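Long-range contacts in nisin leader peptide-processing serine protease NisP (Lactococcus lactis subsp. lactis, PDB 4MZD), which probably acts as a cell-wall-anchored, subtilisin-like serine endopeptidase that removes the leader peptide from the precursor of the lantibiotic nisin: residues I286-I291 against F354-V359; D299-G304 against Y350-A355; S212-D217 against I269-K274; Q254-M259 against G273-A278. All blocks are in the same frame, centred on the assembly; numbering follows the deposited sequence.

Contact 1. Residues I286-I291 against F354-V359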
loop_
_atom_site.group_PDB
_atom_site.type_symbol
_atom_site.label_atom_id
_atom_site.label_comp_id
_atom_site.label_asym_id
_atom_site.label_seq_id
_atom_site.Cartn_x
_atom_site.Cartn_y
_atom_site.Cartn_z
ATOM N N ILE A 286 -6.013 -5.763 -6.309
ATOM C CA ILE A 286 -4.723 -6.446 -6.299
ATOM C C ILE A 286 -4.157 -6.385 -4.887
ATOM O O ILE A 286 -3.805 -5.314 -4.401
ATOM C CB ILE A 286 -3.756 -5.808 -7.308
ATOM C CG1 ILE A 286 -4.334 -5.951 -8.718
ATOM C CG2 ILE A 286 -2.372 -6.436 -7.207
ATOM C CD1 ILE A 286 -3.563 -5.256 -9.782
ATOM N N ALA A 287 -4.113 -7.540 -4.228
ATOM C CA ALA A 287 -3.568 -7.651 -2.877
ATOM C C ALA A 287 -2.065 -7.849 -2.950
ATOM O O ALA A 287 -1.581 -8.683 -3.722
ATOM C CB ALA A 287 -4.212 -8.816 -2.136
ATOM N N VAL A 288 -1.331 -7.088 -2.140
ATOM C CA VAL A 288 0.123 -7.118 -2.186
ATOM C C VAL A 288 0.700 -7.467 -0.819
ATOM O O VAL A 288 0.429 -6.795 0.180
ATOM C CB VAL A 288 0.711 -5.768 -2.643
ATOM C CG1 VAL A 288 2.218 -5.884 -2.765
ATOM C CG2 VAL A 288 0.073 -5.325 -3.965
ATOM N N GLY A 289 1.500 -8.528 -0.783
ATOM C CA GLY A 289 2.236 -8.887 0.413
ATOM C C GLY A 289 3.713 -8.594 0.250
ATOM O O GLY A 289 4.158 -8.075 -0.786
ATOM N N GLY A 290 4.482 -8.940 1.277
ATOM C CA GLY A 290 5.872 -8.546 1.346
ATOM C C GLY A 290 6.855 -9.688 1.289
ATOM O O GLY A 290 6.614 -10.760 1.852
ATOM N N ILE A 291 7.965 -9.455 0.588
ATOM C CA ILE A 291 9.126 -10.332 0.658
ATOM C C ILE A 291 10.335 -9.580 1.205
ATOM O O ILE A 291 10.401 -8.342 1.174
ATOM C CB ILE A 291 9.480 -10.983 -0.711
ATOM C CG1 ILE A 291 9.604 -9.925 -1.810
ATOM C CG2 ILE A 291 8.470 -12.063 -1.078
ATOM C CD1 ILE A 291 10.260 -10.429 -3.073
ATOM N N PHE A 354 5.027 -0.678 1.735
ATOM C CA PHE A 354 6.106 -0.275 0.844
ATOM C C PHE A 354 6.321 -1.244 -0.309
ATOM O O PHE A 354 7.032 -0.921 -1.264
ATOM C CB PHE A 354 7.371 -0.009 1.655
ATOM C CG PHE A 354 7.125 0.952 2.764
ATOM C CD1 PHE A 354 6.780 2.269 2.476
ATOM C CD2 PHE A 354 7.135 0.540 4.082
ATOM C CE1 PHE A 354 6.481 3.154 3.483
ATOM C CE2 PHE A 354 6.845 1.436 5.104
ATOM C CZ PHE A 354 6.519 2.747 4.798
ATOM N N ALA A 355 5.689 -2.417 -0.224
ATOM C CA ALA A 355 5.590 -3.343 -1.350
ATOM C C ALA A 355 4.480 -2.893 -2.299
ATOM O O ALA A 355 4.641 -2.891 -3.519
ATOM C CB ALA A 355 5.311 -4.753 -0.840
ATOM N N THR A 356 3.351 -2.507 -1.715
ATOM C CA THR A 356 2.163 -2.080 -2.445
ATOM C C THR A 356 2.440 -1.003 -3.509
ATOM O O THR A 356 2.063 -1.174 -4.663
ATOM C CB THR A 356 1.070 -1.681 -1.431
ATOM O OG1 THR A 356 0.823 -2.801 -0.575
ATOM C CG2 THR A 356 -0.229 -1.319 -2.113
ATOM N N PRO A 357 3.135 0.091 -3.146
ATOM C CA PRO A 357 3.403 1.139 -4.141
ATOM C C PRO A 357 4.326 0.692 -5.266
ATOM O O PRO A 357 4.269 1.277 -6.355
ATOM C CB PRO A 357 4.063 2.256 -3.314
ATOM C CG PRO A 357 4.546 1.574 -2.062
ATOM C CD PRO A 357 3.489 0.544 -1.793
ATOM N N LYS A 358 5.184 -0.291 -5.017
ATOM C CA LYS A 358 6.008 -0.821 -6.097
ATOM C C LYS A 358 5.102 -1.438 -7.160
ATOM O O LYS A 358 5.290 -1.234 -8.357
ATOM C CB LYS A 358 7.006 -1.858 -5.580
ATOM C CG LYS A 358 8.055 -1.308 -4.626
ATOM C CD LYS A 358 9.051 -2.414 -4.270
ATOM C CE LYS A 358 10.292 -1.930 -3.534
ATOM N NZ LYS A 358 10.061 -1.616 -2.100
ATOM N N VAL A 359 4.098 -2.190 -6.716
ATOM C CA VAL A 359 3.133 -2.770 -7.630
ATOM C C VAL A 359 2.280 -1.681 -8.294
ATOM O O VAL A 359 2.055 -1.718 -9.507
ATOM C CB VAL A 359 2.268 -3.821 -6.908
ATOM C CG1 VAL A 359 1.201 -4.373 -7.843
ATOM C CG2 VAL A 359 3.158 -4.946 -6.381
#
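Val288 and Val359 share one rotamer: each holds CG1 anti to the backbone N (chi1 -176° and 177°) and CG2 anti to the carbonyl carbon. With these torsions the two forks meet tip to tip, with Val359 CG2 3.9 Å from both Val288 CG1 and Val288 CG2. Valine suits both places, being short and branched, so that it packs closely between strand and helix. Val288 CG1 also rests on the helix backbone, 3.7 Å from Thr356 N, and touches Ala355 CB at 3.8 Å.

The Thr356 hydroxyl turns back toward its own N; its OG1 lies 3.6 Å from Val288 CB while it bonds to Asn352 O, so the buried polar atom is satisfied next to an apolar wall. A small residue suits Ala355, whose CB sits 3.5 Å from Gly289 O, where the strand has two glycines, Gly289 and Gly290. At the other end, Ile286 CG2 approaches Val359 CG1 loosely, at 4.2 Å. No hydrogen bond crosses the contact. Lys358 points its amine elsewhere, to Phe354 O and to Asp74, Gln154 and Pro311 O, which together satisfy a buried charge.

This is the core of the subtilase fold: a central parallel strand packed against the helix 356-370 that follows the predicted nucleophile Ser353, within the family's Gly-x-Ser-x-Ala-x-Pro signature.

Contact 2. Residues D299-G304 against Y350-A355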
loop_
_atom_site.group_PDB
_atom_site.type_symbol
_atom_site.label_atom_id
_atom_site.label_comp_id
_atom_site.label_asym_id
_atom_site.label_seq_id
_atom_site.Cartn_x
_atom_site.Cartn_y
_atom_site.Cartn_z
ATOM N N ASP A 299 8.873 -11.928 7.395
ATOM C CA ASP A 299 8.400 -12.491 8.652
ATOM C C ASP A 299 7.072 -11.894 9.104
ATOM O O ASP A 299 6.207 -12.610 9.612
ATOM C CB ASP A 299 9.452 -12.364 9.767
ATOM C CG ASP A 299 9.747 -10.922 10.155
ATOM O OD1 ASP A 299 9.916 -10.079 9.248
ATOM O OD2 ASP A 299 9.838 -10.642 11.374
ATOM N N PHE A 300 6.908 -10.585 8.921
ATOM C CA PHE A 300 5.693 -9.904 9.369
ATOM C C PHE A 300 4.511 -10.016 8.401
ATOM O O PHE A 300 3.389 -9.681 8.772
ATOM C CB PHE A 300 5.962 -8.416 9.625
ATOM C CG PHE A 300 6.607 -7.712 8.463
ATOM C CD1 PHE A 300 5.877 -7.386 7.327
ATOM C CD2 PHE A 300 7.958 -7.385 8.500
ATOM C CE1 PHE A 300 6.476 -6.758 6.252
ATOM C CE2 PHE A 300 8.562 -6.753 7.425
ATOM C CZ PHE A 300 7.827 -6.449 6.302
ATOM N N SER A 301 4.743 -10.422 7.156
ATOM C CA SER A 301 3.688 -10.298 6.152
ATOM C C SER A 301 2.578 -11.325 6.313
ATOM O O SER A 301 2.834 -12.510 6.549
ATOM C CB SER A 301 4.259 -10.415 4.742
ATOM O OG SER A 301 3.238 -10.208 3.774
ATOM N N ASN A 302 1.340 -10.873 6.163
ATOM C CA ASN A 302 0.261 -11.813 5.955
ATOM C C ASN A 302 0.503 -12.560 4.648
ATOM O O ASN A 302 1.263 -12.115 3.776
ATOM C CB ASN A 302 -1.078 -11.089 5.896
ATOM C CG ASN A 302 -1.552 -10.591 7.250
ATOM O OD1 ASN A 302 -0.868 -10.720 8.268
ATOM N ND2 ASN A 302 -2.748 -10.024 7.266
ATOM N N ILE A 303 -0.159 -13.701 4.519
ATOM C CA ILE A 303 0.009 -14.564 3.366
ATOM C C ILE A 303 -1.341 -14.763 2.695
ATOM O O ILE A 303 -2.320 -15.116 3.355
ATOM C CB ILE A 303 0.585 -15.945 3.775
ATOM C CG1 ILE A 303 1.874 -15.789 4.594
ATOM C CG2 ILE A 303 0.801 -16.830 2.551
ATOM C CD1 ILE A 303 1.652 -15.786 6.096
ATOM N N GLY A 304 -1.390 -14.520 1.390
ATOM C CA GLY A 304 -2.589 -14.761 0.606
ATOM C C GLY A 304 -2.246 -15.515 -0.664
ATOM O O GLY A 304 -1.306 -15.148 -1.369
ATOM N N TYR A 350 9.885 -0.427 6.958
ATOM C CA TYR A 350 9.525 -1.783 6.548
ATOM C C TYR A 350 8.013 -1.907 6.571
ATOM O O TYR A 350 7.335 -1.139 7.250
ATOM C CB TYR A 350 10.149 -2.839 7.475
ATOM C CG TYR A 350 9.582 -2.799 8.872
ATOM C CD1 TYR A 350 8.450 -3.542 9.205
ATOM C CD2 TYR A 350 10.146 -1.997 9.852
ATOM C CE1 TYR A 350 7.907 -3.490 10.469
ATOM C CE2 TYR A 350 9.607 -1.945 11.128
ATOM C CZ TYR A 350 8.490 -2.698 11.421
ATOM O OH TYR A 350 7.950 -2.657 12.683
ATOM N N GLY A 351 7.493 -2.884 5.840
ATOM C CA GLY A 351 6.078 -3.191 5.897
ATOM C C GLY A 351 5.458 -3.308 4.520
ATOM O O GLY A 351 5.979 -2.774 3.529
ATOM N N ASN A 352 4.322 -3.994 4.451
ATOM C CA ASN A 352 3.675 -4.206 3.164
ATOM C C ASN A 352 3.203 -2.913 2.513
ATOM O O ASN A 352 2.960 -2.876 1.305
ATOM C CB ASN A 352 2.527 -5.195 3.304
ATOM C CG ASN A 352 3.019 -6.600 3.575
ATOM O OD1 ASN A 352 4.214 -6.884 3.434
ATOM N ND2 ASN A 352 2.110 -7.489 3.954
ATOM N N SER A 353 3.075 -1.853 3.303
ATOM C CA SER A 353 2.797 -0.537 2.733
ATOM C C SER A 353 3.843 -0.068 1.730
ATOM O O SER A 353 3.567 0.863 0.982
ATOM C CB SER A 353 2.684 0.515 3.820
ATOM O OG SER A 353 3.874 0.586 4.564
ATOM N N PHE A 354 5.027 -0.678 1.735
ATOM C CA PHE A 354 6.106 -0.275 0.844
ATOM C C PHE A 354 6.321 -1.244 -0.309
ATOM O O PHE A 354 7.032 -0.921 -1.264
ATOM C CB PHE A 354 7.371 -0.009 1.655
ATOM C CG PHE A 354 7.125 0.952 2.764
ATOM C CD1 PHE A 354 6.780 2.269 2.476
ATOM C CD2 PHE A 354 7.135 0.540 4.082
ATOM C CE1 PHE A 354 6.481 3.154 3.483
ATOM C CE2 PHE A 354 6.845 1.436 5.104
ATOM C CZ PHE A 354 6.519 2.747 4.798
ATOM N N ALA A 355 5.689 -2.417 -0.224
ATOM C CA ALA A 355 5.590 -3.343 -1.350
ATOM C C ALA A 355 4.480 -2.893 -2.299
ATOM O O ALA A 355 4.641 -2.891 -3.519
ATOM C CB ALA A 355 5.311 -4.753 -0.840
#
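Ser301 and Asn352 mark the closest approach of two irregular loops, with CA atoms 6.8 Å apart. Gly351 has a phi of 131°, and at its backbone angles a side chain would jam against the preceding carbonyl, which accounts for glycine here; its O accepts from Phe354 N, closing a turn that contains Asn352 and Ser353.

Phe300 lies against this turn. Its ring rests on the Gly351 backbone through CE1 and CZ, with Phe300 CE1 3.6 Å from Gly351 CA. Asn352 OD1 sits at the ring's edge, also 3.6 Å from Phe300 CE1. The Tyr350 ring meets Phe300 obliquely, planes 46° apart and Tyr350 CD1 3.7 Å from Phe300 CE2, closing the outer end of the contact.

The polar half is carried by Ser301. With OG anti to the backbone N, its hydroxyl faces the Asn352 amide and accepts from Asn352 ND2 at 2.9 Å, nearly in the amide plane. In turn Ser301 OG donates to Asn302 O at 2.7 Å, on a lone pair in the carbonyl plane.

The hydroxyl proton is thus spent on Asn302 O, while its oxygen takes Asn352 ND2 and probably Gly290 N of strand 286-291. Such a gripped serine helps to set the rotation of the Asn352 amide, and with it probably the loop just ahead of the predicted nucleophile Ser353, whose own OG meets Arg488 O at the chain's end.

Contact 3. Residues S212-D217 against I269-K274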
loop_
_atom_site.group_PDB
_atom_site.type_symbol
_atom_site.label_atom_id
_atom_site.label_comp_id
_atom_site.label_asym_id
_atom_site.label_seq_id
_atom_site.Cartn_x
_atom_site.Cartn_y
_atom_site.Cartn_z
ATOM N N SER A 212 -19.322 -12.182 9.255
ATOM C CA SER A 212 -20.421 -13.046 9.687
ATOM C C SER A 212 -20.207 -13.316 11.171
ATOM O O SER A 212 -19.250 -12.813 11.760
ATOM C CB SER A 212 -20.479 -14.342 8.867
ATOM O OG SER A 212 -19.342 -15.158 9.073
ATOM N N GLY A 213 -21.093 -14.091 11.787
ATOM C CA GLY A 213 -20.998 -14.295 13.218
ATOM C C GLY A 213 -21.378 -13.036 13.973
ATOM O O GLY A 213 -22.073 -12.164 13.447
ATOM N N SER A 214 -20.931 -12.936 15.218
ATOM C CA SER A 214 -21.314 -11.802 16.048
ATOM C C SER A 214 -20.315 -11.502 17.147
ATOM O O SER A 214 -19.686 -12.402 17.708
ATOM C CB SER A 214 -22.694 -12.032 16.667
ATOM O OG SER A 214 -22.687 -13.182 17.490
ATOM N N TYR A 215 -20.176 -10.216 17.441
ATOM C CA TYR A 215 -19.479 -9.782 18.637
ATOM C C TYR A 215 -20.460 -9.816 19.811
ATOM O O TYR A 215 -21.636 -10.145 19.641
ATOM C CB TYR A 215 -18.940 -8.373 18.443
ATOM C CG TYR A 215 -17.902 -8.259 17.350
ATOM C CD1 TYR A 215 -16.584 -8.607 17.589
ATOM C CD2 TYR A 215 -18.241 -7.796 16.086
ATOM C CE1 TYR A 215 -15.627 -8.500 16.606
ATOM C CE2 TYR A 215 -17.288 -7.686 15.088
ATOM C CZ TYR A 215 -15.975 -8.037 15.355
ATOM O OH TYR A 215 -14.985 -7.917 14.394
ATOM N N ASP A 216 -19.983 -9.472 21.002
ATOM C CA ASP A 216 -20.836 -9.484 22.187
ATOM C C ASP A 216 -22.090 -8.634 21.999
ATOM O O ASP A 216 -23.132 -8.926 22.583
ATOM C CB ASP A 216 -20.065 -9.023 23.429
ATOM C CG ASP A 216 -19.162 -10.106 23.993
ATOM O OD1 ASP A 216 -19.255 -11.264 23.534
ATOM O OD2 ASP A 216 -18.372 -9.803 24.913
ATOM N N ASP A 217 -21.997 -7.585 21.187
ATOM C CA ASP A 217 -23.135 -6.686 20.996
ATOM C C ASP A 217 -24.144 -7.207 19.974
ATOM O O ASP A 217 -25.135 -6.542 19.681
ATOM C CB ASP A 217 -22.683 -5.257 20.646
ATOM C CG ASP A 217 -22.022 -5.156 19.277
ATOM O OD1 ASP A 217 -22.024 -6.145 18.516
ATOM O OD2 ASP A 217 -21.503 -4.064 18.957
ATOM N N ILE A 269 -15.555 -11.285 20.867
ATOM C CA ILE A 269 -16.265 -12.122 19.902
ATOM C C ILE A 269 -17.168 -13.142 20.591
ATOM O O ILE A 269 -16.743 -13.835 21.514
ATOM C CB ILE A 269 -15.265 -12.845 18.970
ATOM C CG1 ILE A 269 -14.475 -11.817 18.151
ATOM C CG2 ILE A 269 -15.987 -13.843 18.077
ATOM C CD1 ILE A 269 -13.337 -12.396 17.343
ATOM N N LYS A 270 -18.418 -13.223 20.141
ATOM C CA LYS A 270 -19.397 -14.130 20.731
ATOM C C LYS A 270 -19.557 -15.388 19.883
ATOM O O LYS A 270 -19.440 -16.511 20.384
ATOM C CB LYS A 270 -20.749 -13.433 20.875
ATOM C CG LYS A 270 -21.805 -14.299 21.546
ATOM C CD LYS A 270 -23.215 -13.957 21.086
ATOM C CE LYS A 270 -23.690 -12.620 21.633
ATOM N NZ LYS A 270 -23.029 -11.467 20.970
ATOM N N VAL A 271 -19.858 -15.192 18.604
ATOM C CA VAL A 271 -19.926 -16.284 17.643
ATOM C C VAL A 271 -18.949 -15.976 16.517
ATOM O O VAL A 271 -19.142 -15.012 15.775
ATOM C CB VAL A 271 -21.343 -16.444 17.059
ATOM C CG1 VAL A 271 -21.377 -17.578 16.039
ATOM C CG2 VAL A 271 -22.352 -16.698 18.171
ATOM N N PRO A 272 -17.878 -16.774 16.395
ATOM C CA PRO A 272 -16.880 -16.491 15.358
ATOM C C PRO A 272 -17.482 -16.565 13.964
ATOM O O PRO A 272 -18.288 -17.447 13.668
ATOM C CB PRO A 272 -15.852 -17.609 15.543
ATOM C CG PRO A 272 -16.032 -18.068 16.950
ATOM C CD PRO A 272 -17.494 -17.918 17.241
ATOM N N GLY A 273 -17.085 -15.625 13.119
ATOM C CA GLY A 273 -17.487 -15.620 11.730
ATOM C C GLY A 273 -16.283 -15.470 10.819
ATOM O O GLY A 273 -15.132 -15.535 11.262
ATOM N N LYS A 274 -16.548 -15.268 9.535
ATOM C CA LYS A 274 -15.492 -15.089 8.547
ATOM C C LYS A 274 -14.754 -13.774 8.755
ATOM O O LYS A 274 -15.372 -12.712 8.841
ATOM C CB LYS A 274 -16.095 -15.122 7.142
ATOM C CG LYS A 274 -15.105 -14.868 6.013
ATOM C CD LYS A 274 -14.064 -15.969 5.876
ATOM C CE LYS A 274 -13.141 -15.700 4.692
ATOM N NZ LYS A 274 -12.184 -16.814 4.437
HETATM O O HOH W 1 -16.257 -12.143 24.189
#
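Ser214 O accepts two hydrogen bonds from consecutive residues, Lys270 N and Val271 N, each 2.9 Å from it: the signature of a classic beta bulge. Both donors are tilted from the carbonyl plane, by 16° and 19°, as one oxygen serves two amides. Lys270 makes the fit possible with a helix-like psi of -55°, which turns the chain at this corner. On one side of the bulge Ser214 and Val271 form an antiparallel hydrogen-bonded pair, in which Ser214 N returns a bond to Val271 O at 2.8 Å; on the other, Tyr215 and Ile269 form a non-hydrogen-bonded pair.

Farther along, Gly213 and Gly273 bring their CA atoms within 4.0 Å. A side chain on either would collide with the opposing backbone, which explains glycine at both. The closeness permits a CA-H...O contact from Gly273 CA to Ser212 O at 3.3 Å. Ser212 OG, its torsion placing it between N and carbonyl carbon, accepts from Lys274 N at 2.8 Å, a nearly straight bond. Ser214 OG lies beside the Val271 side chain, 3.6 Å from Val271 CB. Tyr215 CE1 touches Ile269 CG1 at 3.8 Å; the two side chains, although they diverge at the backbone, cross obliquely farther out.

Both also touch Met210 at the end of strand 200-210, while Ile269 and Pro272 rest on helix 256-264. The exposed ribbon thus continues outward from the antiparallel pair of strands 200-210 and 275-278.

Contact 4. Residues Q254-M259 against G273-A278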
loop_
_atom_site.group_PDB
_atom_site.type_symbol
_atom_site.label_atom_id
_atom_site.label_comp_id
_atom_site.label_asym_id
_atom_site.label_seq_id
_atom_site.Cartn_x
_atom_site.Cartn_y
_atom_site.Cartn_z
ATOM N N GLN A 254 -6.335 -17.208 4.780
ATOM C CA GLN A 254 -7.246 -18.318 4.520
ATOM C C GLN A 254 -7.462 -19.189 5.750
ATOM O O GLN A 254 -8.332 -20.055 5.752
ATOM C CB GLN A 254 -6.733 -19.176 3.363
ATOM C CG GLN A 254 -6.902 -18.524 2.001
ATOM C CD GLN A 254 -6.820 -19.523 0.871
ATOM O OE1 GLN A 254 -5.736 -19.962 0.494
ATOM N NE2 GLN A 254 -7.974 -19.901 0.328
ATOM N N ASP A 255 -6.672 -18.961 6.793
ATOM C CA ASP A 255 -6.778 -19.742 8.020
ATOM C C ASP A 255 -7.670 -18.978 8.984
ATOM O O ASP A 255 -7.196 -18.177 9.791
ATOM C CB ASP A 255 -5.394 -19.977 8.630
ATOM C CG ASP A 255 -5.436 -20.878 9.856
ATOM O OD1 ASP A 255 -6.526 -21.076 10.428
ATOM O OD2 ASP A 255 -4.365 -21.378 10.255
ATOM N N ASN A 256 -8.974 -19.205 8.886
ATOM C CA ASN A 256 -9.905 -18.378 9.635
ATOM C C ASN A 256 -9.765 -18.486 11.147
ATOM O O ASN A 256 -9.908 -17.487 11.848
ATOM C CB ASN A 256 -11.356 -18.613 9.211
ATOM C CG ASN A 256 -12.231 -17.418 9.510
ATOM O OD1 ASN A 256 -12.074 -16.364 8.901
ATOM N ND2 ASN A 256 -13.143 -17.565 10.460
ATOM N N GLN A 257 -9.481 -19.680 11.655
ATOM C CA GLN A 257 -9.372 -19.835 13.099
ATOM C C GLN A 257 -8.229 -18.996 13.659
ATOM O O GLN A 257 -8.342 -18.408 14.730
ATOM C CB GLN A 257 -9.204 -21.300 13.500
ATOM C CG GLN A 257 -9.180 -21.493 15.005
ATOM C CD GLN A 257 -10.475 -21.050 15.661
ATOM O OE1 GLN A 257 -11.550 -21.553 15.334
ATOM N NE2 GLN A 257 -10.378 -20.098 16.584
ATOM N N THR A 258 -7.127 -18.943 12.922
ATOM C CA THR A 258 -5.985 -18.154 13.349
ATOM C C THR A 258 -6.321 -16.663 13.344
ATOM O O THR A 258 -5.878 -15.918 14.218
ATOM C CB THR A 258 -4.745 -18.451 12.488
ATOM O OG1 THR A 258 -4.306 -19.793 12.746
ATOM C CG2 THR A 258 -3.618 -17.480 12.812
ATOM N N MET A 259 -7.121 -16.233 12.371
ATOM C CA MET A 259 -7.550 -14.836 12.311
ATOM C C MET A 259 -8.527 -14.506 13.441
ATOM O O MET A 259 -8.500 -13.407 13.995
ATOM C CB MET A 259 -8.172 -14.501 10.952
ATOM C CG MET A 259 -7.198 -14.574 9.785
ATOM S SD MET A 259 -7.882 -13.940 8.227
ATOM C CE MET A 259 -7.352 -12.223 8.254
ATOM N N GLY A 273 -17.085 -15.625 13.119
ATOM C CA GLY A 273 -17.487 -15.620 11.730
ATOM C C GLY A 273 -16.283 -15.470 10.819
ATOM O O GLY A 273 -15.132 -15.535 11.262
ATOM N N LYS A 274 -16.548 -15.268 9.535
ATOM C CA LYS A 274 -15.492 -15.089 8.547
ATOM C C LYS A 274 -14.754 -13.774 8.755
ATOM O O LYS A 274 -15.372 -12.712 8.841
ATOM C CB LYS A 274 -16.095 -15.122 7.142
ATOM C CG LYS A 274 -15.105 -14.868 6.013
ATOM C CD LYS A 274 -14.064 -15.969 5.876
ATOM C CE LYS A 274 -13.141 -15.700 4.692
ATOM N NZ LYS A 274 -12.184 -16.814 4.437
ATOM N N VAL A 275 -13.429 -13.848 8.815
ATOM C CA VAL A 275 -12.594 -12.662 8.928
ATOM C C VAL A 275 -11.904 -12.399 7.600
ATOM O O VAL A 275 -11.394 -13.323 6.959
ATOM C CB VAL A 275 -11.523 -12.835 10.021
ATOM C CG1 VAL A 275 -10.720 -11.547 10.181
ATOM C CG2 VAL A 275 -12.172 -13.230 11.337
ATOM N N VAL A 276 -11.912 -11.133 7.192
ATOM C CA VAL A 276 -11.207 -10.703 5.990
ATOM C C VAL A 276 -10.272 -9.532 6.298
ATOM O O VAL A 276 -10.497 -8.771 7.245
ATOM C CB VAL A 276 -12.186 -10.322 4.856
ATOM C CG1 VAL A 276 -13.077 -11.504 4.510
ATOM C CG2 VAL A 276 -13.029 -9.116 5.246
ATOM N N ASP A 277 -9.224 -9.425 5.486
ATOM C CA ASP A 277 -8.253 -8.333 5.495
ATOM C C ASP A 277 -8.736 -7.384 4.394
ATOM O O ASP A 277 -8.667 -7.714 3.209
ATOM C CB ASP A 277 -6.869 -8.938 5.188
ATOM C CG ASP A 277 -5.709 -7.981 5.426
ATOM O OD1 ASP A 277 -5.947 -6.762 5.548
ATOM O OD2 ASP A 277 -4.550 -8.465 5.460
ATOM N N ALA A 278 -9.293 -6.243 4.795
ATOM C CA ALA A 278 -9.941 -5.311 3.866
ATOM C C ALA A 278 -9.171 -3.992 3.719
ATOM O O ALA A 278 -8.658 -3.463 4.701
ATOM C CB ALA A 278 -11.360 -5.033 4.336
HETATM O O HOH W 2 -10.418 -16.720 6.646
#
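The Asn256 amide meets the backbone of 273-278 through its edge, both polar atoms serving in the plane. Val275 N donates to Asn256 OD1 at 2.9 Å, almost straight at 173° and on a lone pair in the carbonyl plane. Beside it, Asn256 ND2 gives a bond to Gly273 O at 3.0 Å; that acceptor lies in the amide plane of Asn256, although the donor stands above the plane of the Gly273 carbonyl. With CG anti to the backbone N, Asn256 reaches out from the first turn of helix 256-264, which Asp255 caps, to the strand.

Water 2 donates to Asn256 OD1 at 2.8 Å and accepts from Lys274 NZ, whose methylene CD also passes 3.6 Å from Asn256 OD1. Next to the polar pair Met259, modelled in two conformers, crosses Val275, CB to CB at 3.9 Å in the one given.

Asparagine fits because its side chain carries a peptide-like donor and acceptor: it bonds Gly273 O and Val275 N much as a neighbouring strand would, on the edge not used for pairing with strand 200-210. The lysine charge, relayed by water, may further polarise the amide oxygen.

Contacts 1 and 2 form the buried centre, their centres about 7 Å apart, meeting where Gly290 lies beside Ser301 and Asn352 and sharing Phe354 and Ala355 next to helix 356-370. Contact 1 is almost wholly apolar between strand and helix, whereas contact 2 joins loops by a relay of amide and hydroxyl bonds beside the predicted active-site serine. Contact 3 is the exposed outlier, dominated by backbone bonds, and passes its segment through Gly273 and Lys274 into contact 4, a buried helix-to-strand contact. Contact 4 touches contact 2 through Asp277 and Asn302. Strands 275-278 and 286-291 tie contacts 4 and 1 to the same sheet.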